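Local coordinates for protein processed glycerol phosphate lipoteichoic acid synthase 2 (Bacillus subtilis, PDB 2W8D) that binds a magnesium ion in a sulfatase-family domain belonging to the alkaline phosphatase clan, at residues Y49-K54 with D210-D215; V56-N61 with S227-D232; F75-G80 with Q288-F293. All coordinates share one frame; numbering follows the deposited sequence.

Contact 1: residues Y49-K54 with D210-D215; sequences YKIDGK and DFPAGD
Ile-51 presses its branched side chain against Phe-211 and Pro-212, and this small apolar cluster, with Ile-51 and Phe-211 both buried, is the close-packed half of the contact. Ile-51 meets Phe-211 at a slant, its CB 4.0 Å from Phe-211 CE2. Its CG2 branch, by contrast, runs antiparallel to the proline ring and comes within 4.0 Å of Pro-212 CG. The CD1 tip lies over the backbone of the loop, 4.3 Å from Gly-214 CA. Phe-211 reaches this cluster because its CG stands anti to the backbone N (chi1 -151°), and Pro-212 CD rests over one face of the ring, toward its rim. Around the same ring, Val-56 adds a further apolar contact and His-229 stacks on it.

The segment 49-54 is the tip of a two-stranded beta hairpin, strands 50-51 and 54-55, closed by a type I' turn from Ile-51 to Lys-54. Paired backbone bonds, Ile-51 N to Lys-54 O and Lys-54 N to Ile-51 O, hold the two ends of the turn together, and Asp-52 and Gly-53 both take the positive phi that such a turn requires. Lys-54 O also meets the edge of the Phe-211 ring, 3.6 Å from Phe-211 CZ.

The solvent side belongs to Asp-52 and Lys-54, both exposed. Asp-52 brings OD2 to 3.9 Å from Pro-212 CG and makes no hydrogen bond across the contact. Lys-54 lays CB 3.9 Å from Phe-211 CE1, then its chain turns away toward solvent. Its NZ and Asp-210 OD2, opposite in charge, stay 6.2 Å apart.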
ATOM      1  N   TYR A  49     -17.147  -5.559   9.269  1.00 17.08           N
ATOM      2  CA  TYR A  49     -17.226  -6.571  10.308  1.00 16.38           C
ATOM      3  C   TYR A  49     -17.787  -5.959  11.597  1.00 16.76           C
ATOM      4  O   TYR A  49     -17.525  -4.788  11.922  1.00 15.58           O
ATOM      5  CB  TYR A  49     -15.856  -7.143  10.593  1.00 16.39           C
ATOM      6  CG  TYR A  49     -15.931  -8.539  11.147  1.00 15.98           C
ATOM      7  CD1 TYR A  49     -15.984  -9.645  10.292  1.00 16.00           C
ATOM      8  CD2 TYR A  49     -16.002  -8.757  12.514  1.00 16.59           C
ATOM      9  CE1 TYR A  49     -16.093 -10.942  10.795  1.00 16.43           C
ATOM     10  CE2 TYR A  49     -16.120 -10.053  13.031  1.00 17.76           C
ATOM     11  CZ  TYR A  49     -16.153 -11.129  12.166  1.00 16.49           C
ATOM     12  OH  TYR A  49     -16.263 -12.389  12.668  1.00 18.43           O
ATOM     13  N   LYS A  50     -18.550  -6.759  12.327  1.00 16.99           N
ATOM     14  CA  LYS A  50     -19.088  -6.322  13.614  1.00 18.44           C
ATOM     15  C   LYS A  50     -18.851  -7.374  14.677  1.00 18.68           C
ATOM     16  O   LYS A  50     -18.815  -8.564  14.382  1.00 18.91           O
ATOM     17  CB  LYS A  50     -20.596  -6.035  13.551  1.00 18.20           C
ATOM     18  CG  LYS A  50     -21.027  -5.126  12.454  1.00 17.85           C
ATOM     19  CD  LYS A  50     -22.491  -4.776  12.585  1.00 20.27           C
ATOM     20  CE  LYS A  50     -22.915  -3.958  11.373  1.00 22.34           C
ATOM     21  NZ  LYS A  50     -24.334  -3.481  11.388  1.00 20.47           N
ATOM     22  N   ILE A  51     -18.684  -6.883  15.902  1.00 18.97           N
ATOM     23  CA  ILE A  51     -18.557  -7.660  17.129  1.00 19.37           C
ATOM     24  C   ILE A  51     -19.682  -7.133  18.035  1.00 20.01           C
ATOM     25  O   ILE A  51     -19.741  -5.921  18.280  1.00 19.17           O
ATOM     26  CB  ILE A  51     -17.174  -7.379  17.820  1.00 19.23           C
ATOM     27  CG1 ILE A  51     -15.995  -7.848  16.943  1.00 19.55           C
ATOM     28  CG2 ILE A  51     -17.087  -8.080  19.171  1.00 18.39           C
ATOM     29  CD1 ILE A  51     -15.998  -9.385  16.719  1.00 16.96           C
ATOM     30  N   ASP A  52     -20.558  -8.028  18.516  1.00 20.46           N
ATOM     31  CA  ASP A  52     -21.727  -7.677  19.362  1.00 21.88           C
ATOM     32  C   ASP A  52     -22.605  -6.546  18.788  1.00 21.66           C
ATOM     33  O   ASP A  52     -23.108  -5.676  19.534  1.00 21.51           O
ATOM     34  CB  ASP A  52     -21.307  -7.303  20.812  1.00 23.03           C
ATOM     35  CG  ASP A  52     -20.338  -8.315  21.443  1.00 25.80           C
ATOM     36  OD1 ASP A  52     -20.408  -9.520  21.069  1.00 28.89           O
ATOM     37  OD2 ASP A  52     -19.523  -7.899  22.322  1.00 24.99           O
ATOM     38  N   GLY A  53     -22.766  -6.546  17.467  1.00 21.24           N
ATOM     39  CA  GLY A  53     -23.492  -5.475  16.796  1.00 20.95           C
ATOM     40  C   GLY A  53     -22.766  -4.139  16.670  1.00 20.52           C
ATOM     41  O   GLY A  53     -23.311  -3.218  16.079  1.00 20.49           O
ATOM     42  N   LYS A  54     -21.547  -4.033  17.214  1.00 20.12           N
ATOM     43  CA  LYS A  54     -20.713  -2.831  17.112  1.00 19.41           C
ATOM     44  C   LYS A  54     -19.690  -2.977  15.990  1.00 18.93           C
ATOM     45  O   LYS A  54     -18.952  -3.960  15.930  1.00 19.25           O
ATOM     46  CB  LYS A  54     -19.963  -2.531  18.427  1.00 19.96           C
ATOM     47  CG  LYS A  54     -20.806  -2.656  19.691  1.00 20.44           C
ATOM     48  CD  LYS A  54     -20.290  -1.775  20.817  1.00 21.45           C
ATOM     49  CE  LYS A  54     -21.441  -1.446  21.782  1.00 24.49           C
ATOM     50  NZ  LYS A  54     -21.376  -0.009  22.231  1.00 25.65           N
ATOM     51  N   ASP A 210     -12.178   1.552  23.870  1.00 33.53           N
ATOM     52  CA  ASP A 210     -13.261   0.967  24.677  1.00 33.26           C
ATOM     53  C   ASP A 210     -13.877  -0.292  24.056  1.00 32.08           C
ATOM     54  O   ASP A 210     -14.819  -0.880  24.608  1.00 32.49           O
ATOM     55  CB  ASP A 210     -14.357   2.006  24.937  1.00 33.83           C
ATOM     56  CG  ASP A 210     -14.844   2.685  23.658  1.00 35.75           C
ATOM     57  OD1 ASP A 210     -14.012   2.958  22.749  1.00 37.16           O
ATOM     58  OD2 ASP A 210     -16.065   2.956  23.575  1.00 38.55           O
ATOM     59  N   PHE A 211     -13.347  -0.700  22.915  1.00 29.75           N
ATOM     60  CA  PHE A 211     -13.947  -1.787  22.154  1.00 28.16           C
ATOM     61  C   PHE A 211     -13.814  -3.146  22.839  1.00 27.45           C
ATOM     62  O   PHE A 211     -12.781  -3.432  23.417  1.00 27.68           O
ATOM     63  CB  PHE A 211     -13.297  -1.836  20.772  1.00 27.00           C
ATOM     64  CG  PHE A 211     -14.195  -2.366  19.709  1.00 24.52           C
ATOM     65  CD1 PHE A 211     -15.232  -1.586  19.211  1.00 20.72           C
ATOM     66  CD2 PHE A 211     -14.008  -3.657  19.204  1.00 22.74           C
ATOM     67  CE1 PHE A 211     -16.074  -2.080  18.228  1.00 21.08           C
ATOM     68  CE2 PHE A 211     -14.842  -4.168  18.212  1.00 20.98           C
ATOM     69  CZ  PHE A 211     -15.886  -3.389  17.731  1.00 20.87           C
ATOM     70  N   PRO A 212     -14.848  -4.001  22.753  1.00 26.82           N
ATOM     71  CA  PRO A 212     -14.681  -5.368  23.250  1.00 26.58           C
ATOM     72  C   PRO A 212     -13.686  -6.198  22.420  1.00 26.85           C
ATOM     73  O   PRO A 212     -13.422  -5.898  21.238  1.00 26.48           O
ATOM     74  CB  PRO A 212     -16.078  -5.962  23.098  1.00 26.41           C
ATOM     75  CG  PRO A 212     -16.660  -5.220  21.973  1.00 26.75           C
ATOM     76  CD  PRO A 212     -16.179  -3.805  22.157  1.00 26.93           C
ATOM     77  N   ALA A 213     -13.119  -7.230  23.034  1.00 26.69           N
ATOM     78  CA  ALA A 213     -12.275  -8.152  22.279  1.00 26.03           C
ATOM     79  C   ALA A 213     -13.240  -9.198  21.758  1.00 24.92           C
ATOM     80  O   ALA A 213     -14.254  -9.452  22.391  1.00 24.38           O
ATOM     81  CB  ALA A 213     -11.202  -8.769  23.171  1.00 26.27           C
ATOM     82  N   GLY A 214     -12.963  -9.765  20.585  1.00 24.02           N
ATOM     83  CA  GLY A 214     -13.800 -10.845  20.076  1.00 23.12           C
ATOM     84  C   GLY A 214     -13.627 -12.059  20.973  1.00 22.68           C
ATOM     85  O   GLY A 214     -12.768 -12.060  21.852  1.00 22.28           O
ATOM     86  N   ASP A 215     -14.426 -13.095  20.749  1.00 22.82           N
ATOM     87  CA  ASP A 215     -14.354 -14.304  21.553  1.00 23.31           C
ATOM     88  C   ASP A 215     -14.175 -15.494  20.612  1.00 23.23           C
ATOM     89  O   ASP A 215     -15.143 -16.224  20.343  1.00 23.81           O
ATOM     90  CB  ASP A 215     -15.640 -14.431  22.393  1.00 23.75           C
ATOM     91  CG  ASP A 215     -15.472 -15.316  23.644  1.00 25.99           C
ATOM     92  OD1 ASP A 215     -14.329 -15.520  24.107  1.00 27.28           O
ATOM     93  OD2 ASP A 215     -16.507 -15.800  24.187  1.00 28.31           O
TER

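Contact 2: residues V56-N61 with S227-D232; sequences VTPFLN and SAHYLD
Asp-232 grips the first turn of helix 58-65 from the side of helix 219-244. Its CB lies 3.9 Å from Thr-57 CA, against the residue that precedes the helix. CG, anti to the backbone N (chi1 -172°), lies 3.4 Å from Thr-57 C and carries the carboxylate on across the Thr-57 side chain at about a right angle. At the tip the oxygens divide the work. OD2 accepts from Phe-59 N at 2.8 Å in a nearly straight bond (166°), while OD1 takes Leu-60 N at 2.9 Å (155°). Each uses the syn lone pair, so two successive N-H groups are taken up by one carboxylate, one on each oxygen. Leu-60 CG is also close, 3.1 Å from Asp-232 OD1, and Pro-58 lines the OD2 side with its CD.

One turn earlier on the long helix, His-229 ND1 donates to Val-56 O at 3.0 Å. The oxygen lies near the imidazole plane, whereas the donor is tilted out of the carbonyl plane; His-229 CA brings a C-H to the same oxygen. Val-56 CG1 rests 3.9 Å from Ala-228 CB, the apolar end of the contact. Beyond the carboxylate, Phe-59 continues along helix 219-244 to meet Phe-239 edge-to-face.

Thr-57 occupies the N-cap position but makes no capping bond with its side chain, and Pro-58 has no N-H to offer. The buried carboxylate of Asp-232, its charge probably favoured by the helix dipole, satisfies the next two amides: helix N-terminal capping supplied by a helix far away in the sequence of the sulfatase domain.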
ATOM      1  N   VAL A  56     -16.331  -2.537  13.867  1.00 16.04           N
ATOM      2  CA  VAL A  56     -14.944  -2.532  14.260  1.00 14.36           C
ATOM      3  C   VAL A  56     -14.296  -1.312  13.644  1.00 14.40           C
ATOM      4  O   VAL A  56     -13.564  -0.592  14.318  1.00 14.57           O
ATOM      5  CB  VAL A  56     -14.190  -3.815  13.790  1.00 14.50           C
ATOM      6  CG1 VAL A  56     -12.688  -3.689  14.115  1.00 12.59           C
ATOM      7  CG2 VAL A  56     -14.781  -5.068  14.428  1.00 13.09           C
ATOM      8  N   THR A  57     -14.538  -1.070  12.360  1.00 14.53           N
ATOM      9  CA  THR A  57     -13.932   0.121  11.722  1.00 14.48           C
ATOM     10  C   THR A  57     -14.976   1.153  11.170  1.00 14.32           C
ATOM     11  O   THR A  57     -15.058   1.373   9.951  1.00 14.42           O
ATOM     12  CB  THR A  57     -12.892  -0.293  10.660  1.00 14.83           C
ATOM     13  OG1 THR A  57     -13.509  -1.138   9.687  1.00 16.26           O
ATOM     14  CG2 THR A  57     -11.742  -1.085  11.302  1.00 14.29           C
ATOM     15  N   PRO A  58     -15.789   1.771  12.067  1.00 13.19           N
ATOM     16  CA  PRO A  58     -16.901   2.603  11.569  1.00 13.82           C
ATOM     17  C   PRO A  58     -16.507   3.776  10.650  1.00 14.44           C
ATOM     18  O   PRO A  58     -17.278   4.121   9.739  1.00 14.33           O
ATOM     19  CB  PRO A  58     -17.573   3.151  12.866  1.00 13.47           C
ATOM     20  CG  PRO A  58     -16.500   3.074  13.935  1.00 12.15           C
ATOM     21  CD  PRO A  58     -15.772   1.734  13.540  1.00 13.18           C
ATOM     22  N   PHE A  59     -15.350   4.403  10.867  1.00 14.48           N
ATOM     23  CA  PHE A  59     -14.964   5.473   9.931  1.00 14.80           C
ATOM     24  C   PHE A  59     -14.644   4.947   8.534  1.00 14.47           C
ATOM     25  O   PHE A  59     -15.103   5.502   7.527  1.00 13.99           O
ATOM     26  CB  PHE A  59     -13.793   6.323  10.438  1.00 15.41           C
ATOM     27  CG  PHE A  59     -13.636   7.612   9.691  1.00 15.20           C
ATOM     28  CD1 PHE A  59     -14.591   8.636   9.841  1.00 16.79           C
ATOM     29  CD2 PHE A  59     -12.572   7.787   8.801  1.00 14.16           C
ATOM     30  CE1 PHE A  59     -14.464   9.876   9.165  1.00 17.04           C
ATOM     31  CE2 PHE A  59     -12.423   8.984   8.100  1.00 15.79           C
ATOM     32  CZ  PHE A  59     -13.375  10.064   8.292  1.00 16.09           C
ATOM     33  N   LEU A  60     -13.871   3.867   8.494  1.00 14.61           N
ATOM     34  CA  LEU A  60     -13.424   3.274   7.237  1.00 14.94           C
ATOM     35  C   LEU A  60     -14.637   2.744   6.502  1.00 15.90           C
ATOM     36  O   LEU A  60     -14.744   2.921   5.288  1.00 17.33           O
ATOM     37  CB  LEU A  60     -12.351   2.201   7.477  1.00 13.34           C
ATOM     38  CG  LEU A  60     -11.019   2.793   8.020  1.00 14.98           C
ATOM     39  CD1 LEU A  60      -9.920   1.723   8.297  1.00 12.37           C
ATOM     40  CD2 LEU A  60     -10.416   3.920   7.167  1.00 14.08           C
ATOM     41  N   ASN A  61     -15.565   2.131   7.239  1.00 15.95           N
ATOM     42  CA  ASN A  61     -16.871   1.726   6.686  1.00 17.16           C
ATOM     43  C   ASN A  61     -17.635   2.854   6.010  1.00 17.19           C
ATOM     44  O   ASN A  61     -18.176   2.666   4.922  1.00 17.65           O
ATOM     45  CB  ASN A  61     -17.773   1.076   7.758  1.00 16.21           C
ATOM     46  CG  ASN A  61     -17.142  -0.142   8.363  1.00 17.77           C
ATOM     47  OD1 ASN A  61     -16.118  -0.645   7.871  1.00 15.83           O
ATOM     48  ND2 ASN A  61     -17.719  -0.615   9.454  1.00 19.24           N
ATOM     49  N   SER A 227      -7.284  -3.207  18.446  1.00 15.96           N
ATOM     50  CA  SER A 227      -6.311  -2.274  17.876  1.00 15.73           C
ATOM     51  C   SER A 227      -6.744  -1.780  16.504  1.00 15.07           C
ATOM     52  O   SER A 227      -6.412  -0.662  16.115  1.00 14.99           O
ATOM     53  CB  SER A 227      -4.864  -2.805  17.878  1.00 16.01           C
ATOM     54  OG  SER A 227      -4.861  -4.177  17.589  1.00 19.23           O
ATOM     55  N   ALA A 228      -7.513  -2.590  15.783  1.00 14.23           N
ATOM     56  CA  ALA A 228      -8.095  -2.121  14.521  1.00 13.74           C
ATOM     57  C   ALA A 228      -9.084  -0.954  14.797  1.00 13.58           C
ATOM     58  O   ALA A 228      -9.107   0.031  14.066  1.00 13.76           O
ATOM     59  CB  ALA A 228      -8.794  -3.253  13.775  1.00 11.81           C
ATOM     60  N   HIS A 229      -9.883  -1.085  15.844  1.00 12.89           N
ATOM     61  CA  HIS A 229     -10.863  -0.064  16.218  1.00 13.81           C
ATOM     62  C   HIS A 229     -10.103   1.204  16.587  1.00 14.36           C
ATOM     63  O   HIS A 229     -10.476   2.267  16.148  1.00 14.99           O
ATOM     64  CB  HIS A 229     -11.758  -0.566  17.376  1.00 13.38           C
ATOM     65  CG  HIS A 229     -12.853   0.383  17.789  1.00 13.68           C
ATOM     66  ND1 HIS A 229     -14.003   0.572  17.051  1.00 13.25           N
ATOM     67  CD2 HIS A 229     -12.990   1.164  18.890  1.00 12.24           C
ATOM     68  CE1 HIS A 229     -14.794   1.431  17.676  1.00 11.48           C
ATOM     69  NE2 HIS A 229     -14.203   1.799  18.796  1.00  9.84           N
ATOM     70  N   TYR A 230      -9.000   1.072  17.330  1.00 14.82           N
ATOM     71  CA  TYR A 230      -8.149   2.204  17.656  1.00 14.98           C
ATOM     72  C   TYR A 230      -7.574   2.910  16.388  1.00 15.72           C
ATOM     73  O   TYR A 230      -7.599   4.167  16.284  1.00 16.58           O
ATOM     74  CB  TYR A 230      -7.046   1.782  18.653  1.00 15.02           C
ATOM     75  CG  TYR A 230      -6.092   2.904  19.025  1.00 13.76           C
ATOM     76  CD1 TYR A 230      -6.370   3.758  20.096  1.00 13.97           C
ATOM     77  CD2 TYR A 230      -4.940   3.139  18.274  1.00 12.27           C
ATOM     78  CE1 TYR A 230      -5.509   4.799  20.424  1.00 12.91           C
ATOM     79  CE2 TYR A 230      -4.082   4.153  18.579  1.00 13.54           C
ATOM     80  CZ  TYR A 230      -4.381   4.993  19.653  1.00 13.34           C
ATOM     81  OH  TYR A 230      -3.534   5.998  19.956  1.00 13.78           O
ATOM     82  N   LEU A 231      -7.047   2.120  15.456  1.00 15.60           N
ATOM     83  CA  LEU A 231      -6.584   2.609  14.148  1.00 15.25           C
ATOM     84  C   LEU A 231      -7.695   3.432  13.461  1.00 15.26           C
ATOM     85  O   LEU A 231      -7.450   4.524  12.961  1.00 14.86           O
ATOM     86  CB  LEU A 231      -6.152   1.434  13.245  1.00 13.44           C
ATOM     87  CG  LEU A 231      -5.563   1.785  11.862  1.00 14.10           C
ATOM     88  CD1 LEU A 231      -4.558   2.959  11.904  1.00 11.58           C
ATOM     89  CD2 LEU A 231      -4.877   0.604  11.181  1.00 11.85           C
ATOM     90  N   ASP A 232      -8.902   2.893  13.459  1.00 15.08           N
ATOM     91  CA  ASP A 232     -10.032   3.558  12.837  1.00 16.57           C
ATOM     92  C   ASP A 232     -10.359   4.936  13.457  1.00 15.79           C
ATOM     93  O   ASP A 232     -10.620   5.883  12.744  1.00 15.65           O
ATOM     94  CB  ASP A 232     -11.249   2.661  12.896  1.00 16.79           C
ATOM     95  CG  ASP A 232     -12.412   3.206  12.107  1.00 20.10           C
ATOM     96  OD1 ASP A 232     -12.331   3.082  10.858  1.00 22.38           O
ATOM     97  OD2 ASP A 232     -13.397   3.724  12.727  1.00 21.31           O
TER

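Contact 3: residues F75-G80 with Q288-F293; sequences FFHQTG and QRVPLF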
ATOM      1  N   PHE A  75      -8.464  -5.725  -3.814  1.00 13.51           N
ATOM      2  CA  PHE A  75      -7.114  -5.212  -3.906  1.00 13.84           C
ATOM      3  C   PHE A  75      -6.239  -6.043  -2.960  1.00 13.73           C
ATOM      4  O   PHE A  75      -6.615  -6.289  -1.838  1.00 15.22           O
ATOM      5  CB  PHE A  75      -7.109  -3.716  -3.543  1.00 13.36           C
ATOM      6  CG  PHE A  75      -5.745  -3.131  -3.412  1.00 12.54           C
ATOM      7  CD1 PHE A  75      -5.042  -2.698  -4.533  1.00 12.01           C
ATOM      8  CD2 PHE A  75      -5.161  -3.003  -2.170  1.00 11.73           C
ATOM      9  CE1 PHE A  75      -3.770  -2.154  -4.415  1.00 11.88           C
ATOM     10  CE2 PHE A  75      -3.877  -2.464  -2.029  1.00  9.20           C
ATOM     11  CZ  PHE A  75      -3.187  -2.046  -3.134  1.00 12.75           C
ATOM     12  N   PHE A  76      -5.100  -6.504  -3.440  1.00 13.66           N
ATOM     13  CA  PHE A  76      -4.290  -7.455  -2.728  1.00 13.75           C
ATOM     14  C   PHE A  76      -2.905  -6.887  -2.391  1.00 13.76           C
ATOM     15  O   PHE A  76      -2.258  -6.254  -3.236  1.00 13.34           O
ATOM     16  CB  PHE A  76      -4.147  -8.742  -3.580  1.00 13.59           C
ATOM     17  CG  PHE A  76      -5.458  -9.479  -3.787  1.00 14.88           C
ATOM     18  CD1 PHE A  76      -5.772 -10.608  -3.015  1.00 13.94           C
ATOM     19  CD2 PHE A  76      -6.384  -9.045  -4.751  1.00 12.30           C
ATOM     20  CE1 PHE A  76      -7.000 -11.285  -3.186  1.00 13.25           C
ATOM     21  CE2 PHE A  76      -7.606  -9.719  -4.930  1.00 12.50           C
ATOM     22  CZ  PHE A  76      -7.908 -10.835  -4.145  1.00 14.89           C
ATOM     23  N   HIS A  77      -2.408  -7.172  -1.187  1.00 14.07           N
ATOM     24  CA  HIS A  77      -0.983  -6.882  -0.922  1.00 15.31           C
ATOM     25  C   HIS A  77      -0.088  -7.858  -1.724  1.00 16.09           C
ATOM     26  O   HIS A  77      -0.468  -8.989  -1.984  1.00 15.64           O
ATOM     27  CB  HIS A  77      -0.661  -6.926   0.573  1.00 14.61           C
ATOM     28  CG  HIS A  77      -0.501  -8.313   1.108  1.00 16.69           C
ATOM     29  ND1 HIS A  77       0.718  -8.968   1.117  1.00 15.99           N
ATOM     30  CD2 HIS A  77      -1.403  -9.176   1.638  1.00 13.56           C
ATOM     31  CE1 HIS A  77       0.558 -10.175   1.631  1.00 16.24           C
ATOM     32  NE2 HIS A  77      -0.721 -10.332   1.939  1.00 17.02           N
ATOM     33  N   GLN A  78       1.096  -7.414  -2.122  1.00 16.94           N
ATOM     34  CA  GLN A  78       1.984  -8.279  -2.888  1.00 17.46           C
ATOM     35  C   GLN A  78       3.341  -8.408  -2.210  1.00 18.01           C
ATOM     36  O   GLN A  78       4.339  -8.685  -2.880  1.00 19.12           O
ATOM     37  CB  GLN A  78       2.127  -7.747  -4.326  1.00 17.23           C
ATOM     38  CG  GLN A  78       0.782  -7.667  -5.095  1.00 16.70           C
ATOM     39  CD  GLN A  78       0.926  -6.974  -6.414  1.00 17.91           C
ATOM     40  OE1 GLN A  78       1.227  -5.770  -6.464  1.00 19.22           O
ATOM     41  NE2 GLN A  78       0.748  -7.723  -7.506  1.00 16.39           N
ATOM     42  N   THR A  79       3.363  -8.229  -0.891  1.00 17.34           N
ATOM     43  CA  THR A  79       4.579  -8.198  -0.110  1.00 18.18           C
ATOM     44  C   THR A  79       5.179  -9.566   0.138  1.00 19.65           C
ATOM     45  O   THR A  79       4.492 -10.606   0.025  1.00 19.36           O
ATOM     46  CB  THR A  79       4.378  -7.501   1.283  1.00 18.47           C
ATOM     47  OG1 THR A  79       3.496  -8.279   2.085  1.00 19.49           O
ATOM     48  CG2 THR A  79       3.828  -6.049   1.142  1.00 16.22           C
ATOM     49  N   GLY A  80       6.476  -9.550   0.450  1.00 20.15           N
ATOM     50  CA  GLY A  80       7.213 -10.742   0.883  1.00 20.82           C
ATOM     51  C   GLY A  80       7.812 -10.452   2.265  1.00 21.41           C
ATOM     52  O   GLY A  80       7.153  -9.836   3.158  1.00 22.22           O
ATOM     53  N   GLN A 288      -6.031 -12.284   1.766  1.00 16.77           N
ATOM     54  CA  GLN A 288      -4.931 -11.383   1.451  1.00 16.61           C
ATOM     55  C   GLN A 288      -5.455 -10.089   0.830  1.00 17.01           C
ATOM     56  O   GLN A 288      -4.664  -9.229   0.485  1.00 17.26           O
ATOM     57  CB  GLN A 288      -3.894 -12.060   0.539  1.00 16.15           C
ATOM     58  CG  GLN A 288      -3.307 -13.396   1.112  1.00 15.45           C
ATOM     59  CD  GLN A 288      -2.852 -13.299   2.564  1.00 18.92           C
ATOM     60  OE1 GLN A 288      -1.933 -12.530   2.883  1.00 21.77           O
ATOM     61  NE2 GLN A 288      -3.495 -14.060   3.457  1.00 16.66           N
ATOM     62  N   ARG A 289      -6.788  -9.956   0.673  1.00 16.08           N
ATOM     63  CA  ARG A 289      -7.353  -8.655   0.352  1.00 15.22           C
ATOM     64  C   ARG A 289      -6.989  -7.666   1.486  1.00 15.33           C
ATOM     65  O   ARG A 289      -7.188  -7.968   2.673  1.00 14.88           O
ATOM     66  CB  ARG A 289      -8.877  -8.740   0.170  1.00 15.28           C
ATOM     67  CG  ARG A 289      -9.340  -9.231  -1.212  1.00 13.74           C
ATOM     68  CD  ARG A 289     -10.841  -9.494  -1.229  1.00 12.21           C
ATOM     69  NE  ARG A 289     -11.269 -10.055  -2.517  1.00 14.82           N
ATOM     70  CZ  ARG A 289     -11.196 -11.350  -2.857  1.00 14.14           C
ATOM     71  NH1 ARG A 289     -10.712 -12.249  -2.013  1.00 13.03           N
ATOM     72  NH2 ARG A 289     -11.611 -11.754  -4.048  1.00 14.78           N
ATOM     73  N   VAL A 290      -6.413  -6.529   1.106  1.00 14.79           N
ATOM     74  CA  VAL A 290      -6.267  -5.363   1.985  1.00 14.74           C
ATOM     75  C   VAL A 290      -7.036  -4.154   1.411  1.00 14.62           C
ATOM     76  O   VAL A 290      -7.140  -3.991   0.187  1.00 13.84           O
ATOM     77  CB  VAL A 290      -4.786  -4.984   2.265  1.00 13.94           C
ATOM     78  CG1 VAL A 290      -4.020  -6.192   2.888  1.00 13.23           C
ATOM     79  CG2 VAL A 290      -4.101  -4.546   1.001  1.00 15.42           C
ATOM     80  N   PRO A 291      -7.591  -3.316   2.297  1.00 14.64           N
ATOM     81  CA  PRO A 291      -8.386  -2.208   1.774  1.00 15.14           C
ATOM     82  C   PRO A 291      -7.506  -1.153   1.116  1.00 15.45           C
ATOM     83  O   PRO A 291      -6.336  -1.019   1.479  1.00 15.59           O
ATOM     84  CB  PRO A 291      -9.102  -1.639   3.004  1.00 15.63           C
ATOM     85  CG  PRO A 291      -8.303  -2.102   4.195  1.00 16.03           C
ATOM     86  CD  PRO A 291      -7.471  -3.321   3.763  1.00 14.06           C
ATOM     87  N   LEU A 292      -8.062  -0.486   0.102  1.00 14.64           N
ATOM     88  CA  LEU A 292      -7.429   0.624  -0.560  1.00 14.89           C
ATOM     89  C   LEU A 292      -8.510   1.672  -0.691  1.00 14.95           C
ATOM     90  O   LEU A 292      -9.580   1.372  -1.200  1.00 14.74           O
ATOM     91  CB  LEU A 292      -6.903   0.238  -1.939  1.00 13.83           C
ATOM     92  CG  LEU A 292      -6.448   1.469  -2.751  1.00 13.52           C
ATOM     93  CD1 LEU A 292      -5.214   2.231  -2.155  1.00 10.65           C
ATOM     94  CD2 LEU A 292      -6.156   1.097  -4.207  1.00 10.62           C
ATOM     95  N   PHE A 293      -8.235   2.874  -0.207  1.00 15.14           N
ATOM     96  CA  PHE A 293      -9.173   4.004  -0.299  1.00 15.80           C
ATOM     97  C   PHE A 293      -8.439   5.134  -1.022  1.00 15.87           C
ATOM     98  O   PHE A 293      -7.260   5.353  -0.753  1.00 16.38           O
ATOM     99  CB  PHE A 293      -9.559   4.526   1.101  1.00 15.77           C
ATOM    100  CG  PHE A 293     -10.328   3.555   1.927  1.00 16.23           C
ATOM    101  CD1 PHE A 293     -11.706   3.541   1.884  1.00 17.79           C
ATOM    102  CD2 PHE A 293      -9.676   2.648   2.766  1.00 15.68           C
ATOM    103  CE1 PHE A 293     -12.445   2.625   2.657  1.00 16.52           C
ATOM    104  CE2 PHE A 293     -10.405   1.762   3.542  1.00 16.54           C
ATOM    105  CZ  PHE A 293     -11.803   1.755   3.480  1.00 13.82           C
TER
HETATM  106  O   HOH W   1      -9.370  -5.044  -0.795  1.00 18.03           O
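Phe-76, at the end of strand 70-76, forms a single beta bridge with Arg-289, just ahead of strand 292-296; the two strands pair antiparallel in the central mixed sheet of this alkaline phosphatase-clan fold. Among backbone hydrogen bonds, Val-290 N donates to Phe-75 O at 3.0 Å, and a weak bond runs from His-77 N to Gln-288 O.

The side-chain bond is the shortest and straightest of the three. His-77 NE2 donates to Gln-288 OE1 at 2.7 Å and 174°, with the oxygen in the imidazole plane and the donor on an amide lone pair. Ring and amide are nonetheless turned 74° apart. The other ring nitrogen, ND1, is hydrogen-bonded to Thr-79 OG1, which helps to fix the imidazole's rotation; Gln-288 NE2 is held by Asn-284 O, and Arg-289 NE is hydrogen-bonded to Asn-74 OD1.

Two CH-pi contacts follow. Leu-292 CB sits over one face of Phe-75, 4.0 Å from its centroid. Arg-289 runs beside Phe-76, its CG 3.9 Å from the centroid, and Phe-76 CZ lies over the guanidinium centre. A separate apolar contact joins Val-290 CG2 to Phe-75 CD2.

One water accepts from Phe-75 N and donates to Val-290 O at 2.7 Å.

How the contacts relate
Contacts 1 and 2 are neighbours, their centres about 11 Å apart, and they meet directly: Ile-51 CG1 lies 3.9 Å from Val-56 CG2, and Tyr-49 O is probably hydrogen-bonded to Val-56 N. Contact 3, about 17 Å from contact 2 between centres, touches it where Phe-293 CE1 packs 3.5 Å from Leu-60 O. Segment 56-61 thus reaches both, through Val-56 and Leu-60. Contacts 1 and 3 do not touch; their centres are about 24 Å apart. Contact 3 lies nearer the magnesium ion than contact 2 does: the ion is about 10 Å from the His-77 side chain and about 13 Å from that of Ala-228. Thr-79 touches His-259, a metal ligand with Glu-40, phosphorylated Thr-84 and Asp-258.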